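Local coordinates for protein possible thiamine biosynthesis enzyme (Candida albicans, PDB 2X7Q) that is of unknown function but has the periplasmic binding protein fold of the SsuA/TauA family and is possibly linked to thiamine biosynthesis, at residues Tyr21-Phe26 with Lys50-Ser55. The protein carries 1 engineered substitution. Sequence-based numbering, arbitrary orientation.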
loop_
_atom_site.group_PDB
_atom_site.type_symbol
_atom_site.label_atom_id
_atom_site.label_comp_id
_atom_site.label_asym_id
_atom_site.label_seq_id
_atom_site.Cartn_x
_atom_site.Cartn_y
_atom_site.Cartn_z
ATOM N N TYR A 21 -0.654 7.627 -7.327
ATOM C CA TYR A 21 -1.353 7.232 -6.108
ATOM C C TYR A 21 -2.431 6.191 -6.399
ATOM O O TYR A 21 -2.819 5.986 -7.551
ATOM C CB TYR A 21 -1.992 8.452 -5.445
ATOM C CG TYR A 21 -3.247 8.931 -6.143
ATOM C CD1 TYR A 21 -4.506 8.567 -5.678
ATOM C CD2 TYR A 21 -3.174 9.742 -7.266
ATOM C CE1 TYR A 21 -5.656 9.003 -6.312
ATOM C CE2 TYR A 21 -4.315 10.183 -7.905
ATOM C CZ TYR A 21 -5.554 9.811 -7.426
ATOM O OH TYR A 21 -6.688 10.252 -8.068
ATOM N N ILE A 22 -2.919 5.547 -5.346
ATOM C CA ILE A 22 -3.997 4.576 -5.477
ATOM C C ILE A 22 -5.290 5.154 -4.915
ATOM O O ILE A 22 -5.347 5.537 -3.749
ATOM C CB ILE A 22 -3.663 3.261 -4.753
ATOM C CG1 ILE A 22 -2.318 2.717 -5.238
ATOM C CG2 ILE A 22 -4.772 2.239 -4.965
ATOM C CD1 ILE A 22 -1.855 1.484 -4.502
ATOM N N PRO A 23 -6.336 5.223 -5.752
ATOM C CA PRO A 23 -7.616 5.834 -5.374
ATOM C C PRO A 23 -8.364 5.027 -4.316
ATOM O O PRO A 23 -9.307 4.303 -4.637
ATOM C CB PRO A 23 -8.405 5.838 -6.688
ATOM C CG PRO A 23 -7.825 4.719 -7.477
ATOM C CD PRO A 23 -6.361 4.695 -7.125
ATOM N N GLU A 24 -7.940 5.158 -3.063
ATOM C CA GLU A 24 -8.620 4.509 -1.948
ATOM C C GLU A 24 -8.829 5.501 -0.808
ATOM O O GLU A 24 -8.485 6.677 -0.926
ATOM C CB GLU A 24 -7.823 3.298 -1.454
ATOM C CG GLU A 24 -7.818 2.123 -2.415
ATOM C CD GLU A 24 -7.080 0.923 -1.867
ATOM O OE1 GLU A 24 -6.130 1.113 -1.086
ATOM O OE2 GLU A 24 -7.437 -0.217 -2.227
ATOM N N HIS A 25 -9.386 5.023 0.300
ATOM C CA HIS A 25 -9.608 5.872 1.464
ATOM C C HIS A 25 -8.301 6.458 1.992
ATOM O O HIS A 25 -8.287 7.554 2.549
ATOM C CB HIS A 25 -10.327 5.095 2.571
ATOM C CG HIS A 25 -9.859 3.681 2.715
ATOM N ND1 HIS A 25 -10.735 2.620 2.876
ATOM C CD2 HIS A 25 -8.622 3.142 2.715
ATOM C CE1 HIS A 25 -10.048 1.501 2.974
ATOM N NE2 HIS A 25 -8.760 1.784 2.879
ATOM N N PHE A 26 -7.204 5.728 1.815
ATOM C CA PHE A 26 -5.905 6.173 2.315
ATOM C C PHE A 26 -5.402 7.429 1.610
ATOM O O PHE A 26 -4.589 8.170 2.159
ATOM C CB PHE A 26 -4.862 5.059 2.188
ATOM C CG PHE A 26 -5.091 3.904 3.116
ATOM C CD1 PHE A 26 -5.526 2.682 2.631
ATOM C CD2 PHE A 26 -4.875 4.044 4.477
ATOM C CE1 PHE A 26 -5.739 1.619 3.487
ATOM C CE2 PHE A 26 -5.088 2.985 5.339
ATOM C CZ PHE A 26 -5.521 1.770 4.843
ATOM N N LYS A 50 -3.599 8.604 -11.251
ATOM C CA LYS A 50 -4.386 7.574 -10.583
ATOM C C LYS A 50 -3.995 6.172 -11.050
ATOM O O LYS A 50 -3.941 5.898 -12.248
ATOM C CB LYS A 50 -5.878 7.804 -10.833
ATOM C CG LYS A 50 -6.800 6.857 -10.078
ATOM C CD LYS A 50 -8.225 6.935 -10.601
ATOM C CE LYS A 50 -8.777 8.350 -10.528
ATOM N NZ LYS A 50 -10.177 8.417 -11.053
ATOM N N VAL A 51 -3.733 5.290 -10.089
ATOM C CA VAL A 51 -3.384 3.905 -10.381
ATOM C C VAL A 51 -4.289 2.954 -9.601
ATOM O O VAL A 51 -3.947 2.543 -8.497
ATOM C CB VAL A 51 -1.907 3.620 -10.037
ATOM C CG1 VAL A 51 -1.539 2.188 -10.400
ATOM C CG2 VAL A 51 -0.994 4.610 -10.755
ATOM N N PRO A 52 -5.451 2.607 -10.181
ATOM C CA PRO A 52 -6.460 1.741 -9.555
ATOM C C PRO A 52 -5.996 0.314 -9.260
ATOM O O PRO A 52 -6.659 -0.362 -8.471
ATOM C CB PRO A 52 -7.580 1.684 -10.605
ATOM C CG PRO A 52 -7.371 2.866 -11.475
ATOM C CD PRO A 52 -5.887 3.081 -11.506
ATOM N N GLU A 53 -4.907 -0.142 -9.878
ATOM C CA GLU A 53 -4.510 -1.550 -9.761
ATOM C C GLU A 53 -3.315 -1.812 -8.844
ATOM O O GLU A 53 -2.634 -2.828 -8.987
ATOM C CB GLU A 53 -4.249 -2.167 -11.141
ATOM C CG GLU A 53 -4.741 -1.341 -12.314
ATOM C CD GLU A 53 -3.723 -0.319 -12.757
ATOM O OE1 GLU A 53 -4.122 0.740 -13.278
ATOM O OE2 GLU A 53 -2.516 -0.578 -12.584
ATOM N N GLY A 54 -3.067 -0.900 -7.909
ATOM C CA GLY A 54 -2.102 -1.147 -6.850
ATOM C C GLY A 54 -0.647 -0.770 -7.084
ATOM O O GLY A 54 -0.290 -0.166 -8.099
ATOM N N SER A 55 0.195 -1.151 -6.124
ATOM C CA SER A 55 1.602 -0.762 -6.095
ATOM C C SER A 55 2.423 -1.404 -7.208
ATOM O O SER A 55 3.476 -0.890 -7.590
ATOM C CB SER A 55 2.220 -1.111 -4.736
ATOM O OG SER A 55 1.521 -0.483 -3.675
#
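Tyr21 and Lys50 pair as parallel bridge partners, their CA atoms 5.4 Å apart, at the point where both chains leave the sheet. The last rung is a single hydrogen bond, 2.8 Å from Val51 N to Tyr21 O, bent at the hydrogen (147°). The chains stay close for one more pair, Ile22 and Val51 with CA atoms 5.0 Å apart, before an inverse gamma turn centred on Pro23 and a type I turn from Val51 to Gly54 redirect them. Beside the bridge the two side chains lie on the same face of the sheet. CG of Tyr21 sits between its own N and carbonyl carbon (chi1 76°), and Lys50 CA makes an off-centre CH-pi contact with the ring, 4.2 Å from its centroid. Further out, Lys50 CE comes to 3.7 Å from Tyr21 OH. Strands 17-21 and 46-50 are neighbours in a five-stranded mixed sheet, and these loops lead from their C-terminal ends to helices 28-35 and 55-63, a place where binding proteins of this fold commonly form their ligand cleft. Pro23 crosses the lysine chain at about a right angle, with its CG 3.5 Å from Lys50 CG. Ile22 turns to the interior, where chi2 of 175° extends CD1 to 3.5 Å from Gly54 CA; Leu58 and Trp203 also touch this side chain. Nearby, Ser55 OG is hydrogen-bonded to Leu73 N of strand 69-73, which lies on the other side of strand 17-21 from 46-50.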